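Local coordinates for twin-arginine translocation pathway signal protein (Burkholderia phytofirmans, PDB 2RJO) that probably serves as a periplasmic sugar-binding protein, holding beta-D-galactopyranose in the cleft between its two lobes, at residues L65-V69 against L256-L261. Residues are numbered along the deposited sequence; the frame is centred on the assembly and turned at random.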
ATOM      1  N   LEU A  65     -14.822   4.298  19.017  1.00 19.34           N
ATOM      2  CA  LEU A  65     -14.226   3.531  17.932  1.00 18.42           C
ATOM      3  C   LEU A  65     -12.792   3.941  17.583  1.00 19.35           C
ATOM      4  O   LEU A  65     -12.412   5.104  17.718  1.00 20.09           O
ATOM      5  CB  LEU A  65     -15.127   3.668  16.694  1.00 19.28           C
ATOM      6  CG  LEU A  65     -14.632   3.261  15.302  1.00 17.29           C
ATOM      7  CD1 LEU A  65     -14.607   1.755  15.160  1.00 16.02           C
ATOM      8  CD2 LEU A  65     -15.561   3.859  14.249  1.00 17.32           C
ATOM      9  N   VAL A  66     -12.009   2.964  17.141  1.00 18.07           N
ATOM     10  CA  VAL A  66     -10.634   3.186  16.719  1.00 18.00           C
ATOM     11  C   VAL A  66     -10.545   2.670  15.285  1.00 17.41           C
ATOM     12  O   VAL A  66     -10.648   1.470  15.037  1.00 17.13           O
ATOM     13  CB  VAL A  66      -9.623   2.416  17.590  1.00 18.44           C
ATOM     14  CG1 VAL A  66      -8.219   2.578  17.024  1.00 17.80           C
ATOM     15  CG2 VAL A  66      -9.666   2.936  19.017  1.00 17.02           C
ATOM     16  N   LEU A  67     -10.352   3.591  14.352  1.00 16.75           N
ATOM     17  CA  LEU A  67     -10.289   3.261  12.938  1.00 15.94           C
ATOM     18  C   LEU A  67      -8.909   3.345  12.285  1.00 17.38           C
ATOM     19  O   LEU A  67      -8.178   4.315  12.481  1.00 15.64           O
ATOM     20  CB  LEU A  67     -11.251   4.175  12.184  1.00 15.15           C
ATOM     21  CG  LEU A  67     -11.303   4.012  10.669  1.00 15.94           C
ATOM     22  CD1 LEU A  67     -11.901   2.659  10.349  1.00 15.28           C
ATOM     23  CD2 LEU A  67     -12.129   5.119  10.065  1.00 13.13           C
ATOM     24  N   ASN A  68      -8.561   2.316  11.514  1.00 17.14           N
ATOM     25  CA  ASN A  68      -7.301   2.280  10.771  1.00 18.02           C
ATOM     26  C   ASN A  68      -7.745   2.188   9.321  1.00 18.24           C
ATOM     27  O   ASN A  68      -8.151   1.120   8.863  1.00 19.84           O
ATOM     28  CB  ASN A  68      -6.466   1.051  11.140  1.00 18.59           C
ATOM     29  CG  ASN A  68      -5.136   1.019  10.407  1.00 20.84           C
ATOM     30  OD1 ASN A  68      -4.665   2.047   9.932  1.00 17.18           O
ATOM     31  ND2 ASN A  68      -4.517  -0.159  10.328  1.00 18.82           N
ATOM     32  N   VAL A  69      -7.669   3.304   8.601  1.00 17.47           N
ATOM     33  CA  VAL A  69      -8.144   3.345   7.222  1.00 17.17           C
ATOM     34  C   VAL A  69      -7.165   3.735   6.116  1.00 17.49           C
ATOM     35  O   VAL A  69      -6.313   4.610   6.282  1.00 18.03           O
ATOM     36  CB  VAL A  69      -9.372   4.294   7.120  1.00 18.10           C
ATOM     37  CG1 VAL A  69      -8.981   5.694   7.596  1.00 17.63           C
ATOM     38  CG2 VAL A  69      -9.896   4.349   5.687  1.00 19.91           C
ATOM     39  N   LEU A 256       1.000  -3.345   8.953  1.00 16.89           N
ATOM     40  CA  LEU A 256       0.317  -2.075   8.773  1.00 18.37           C
ATOM     41  C   LEU A 256      -1.092  -2.125   9.340  1.00 17.93           C
ATOM     42  O   LEU A 256      -1.524  -1.200  10.020  1.00 15.75           O
ATOM     43  CB  LEU A 256       0.242  -1.707   7.289  1.00 20.17           C
ATOM     44  CG  LEU A 256       1.449  -0.993   6.700  1.00 22.91           C
ATOM     45  CD1 LEU A 256       1.353  -0.970   5.182  1.00 22.43           C
ATOM     46  CD2 LEU A 256       1.501   0.412   7.266  1.00 23.07           C
ATOM     47  N   GLY A 257      -1.798  -3.215   9.051  1.00 18.53           N
ATOM     48  CA  GLY A 257      -3.161  -3.384   9.525  1.00 17.86           C
ATOM     49  C   GLY A 257      -3.335  -3.378  11.033  1.00 20.95           C
ATOM     50  O   GLY A 257      -4.311  -2.826  11.553  1.00 19.52           O
ATOM     51  N   GLY A 258      -2.391  -3.999  11.737  1.00 20.48           N
ATOM     52  CA  GLY A 258      -2.474  -4.058  13.181  1.00 20.77           C
ATOM     53  C   GLY A 258      -1.890  -2.857  13.892  1.00 21.03           C
ATOM     54  O   GLY A 258      -2.496  -2.348  14.834  1.00 21.64           O
ATOM     55  N   ILE A 259      -0.722  -2.402  13.451  1.00 20.21           N
ATOM     56  CA  ILE A 259      -0.073  -1.263  14.081  1.00 20.10           C
ATOM     57  C   ILE A 259      -0.935   0.006  14.015  1.00 20.43           C
ATOM     58  O   ILE A 259      -1.011   0.749  14.988  1.00 21.38           O
ATOM     59  CB  ILE A 259       1.306  -0.985  13.437  1.00 19.16           C
ATOM     60  CG1 ILE A 259       2.245  -0.353  14.473  1.00 16.29           C
ATOM     61  CG2 ILE A 259       1.148  -0.042  12.237  1.00 19.73           C
ATOM     62  CD1 ILE A 259       2.506  -1.220  15.687  1.00 16.78           C
ATOM     63  N   GLY A 260      -1.587   0.242  12.878  1.00 19.40           N
ATOM     64  CA  GLY A 260      -2.437   1.414  12.741  1.00 18.20           C
ATOM     65  C   GLY A 260      -3.431   1.499  13.887  1.00 17.79           C
ATOM     66  O   GLY A 260      -3.585   2.554  14.511  1.00 18.33           O
ATOM     67  N   LEU A 261      -4.095   0.377  14.168  1.00 16.46           N
ATOM     68  CA  LEU A 261      -5.068   0.292  15.255  1.00 16.07           C
ATOM     69  C   LEU A 261      -4.388   0.381  16.624  1.00 17.71           C
ATOM     70  O   LEU A 261      -4.933   0.959  17.553  1.00 17.46           O
ATOM     71  CB  LEU A 261      -5.836  -1.025  15.177  1.00 15.91           C
ATOM     72  CG  LEU A 261      -6.771  -1.295  14.001  1.00 14.75           C
ATOM     73  CD1 LEU A 261      -7.320  -2.703  14.142  1.00 12.64           C
ATOM     74  CD2 LEU A 261      -7.906  -0.278  13.972  1.00 14.47           C
TER
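Asn68 sends its side-chain amide into the backbone of helix 253-268. Its ND2 donates to Gly257 O at 2.9 Å and to Leu256 O at 3.2 Å. Leu256 O also accepts the helical bond from Gly260 N, at 3.2 Å, so this carbonyl serves two donors. The site lies in the N-terminal lobe of a periplasmic binding protein fold. There a central, mostly parallel sheet is covered by helices, and strand 65-69 runs between strands 7-12 and 90-94. Helix 253-268 packs on a face of this sheet, and Gly260 O is hydrogen-bonded to Thr92 OG1 on the neighbouring strand 90-94. The axes of the two segments approach to 7.6 Å, with 143° between their directions.

Glycine permits the close fit. The closest CA atoms across the two segments are those of Asn68 and Gly260, 5.3 Å apart, and Asn68 ND2 sits 3.6 Å from Gly260 CA. A CB on Gly260 would clash with Asn68 OD1.

Apolar packing continues toward the start of the strand. Val66 points toward the helix, whereas Leu67 points away. Phe23 and Phe30 of helix 18-34 also touch the contact, on Asn68 and Leu261 respectively. Leu256 lies near the galactose pocket, its side chain about 8 Å from the sugar. Leu261 CD2 rests 3.4 Å from Asn68 CB, 3.4 Å from Val66 O and 4.2 Å from Val66 CG1.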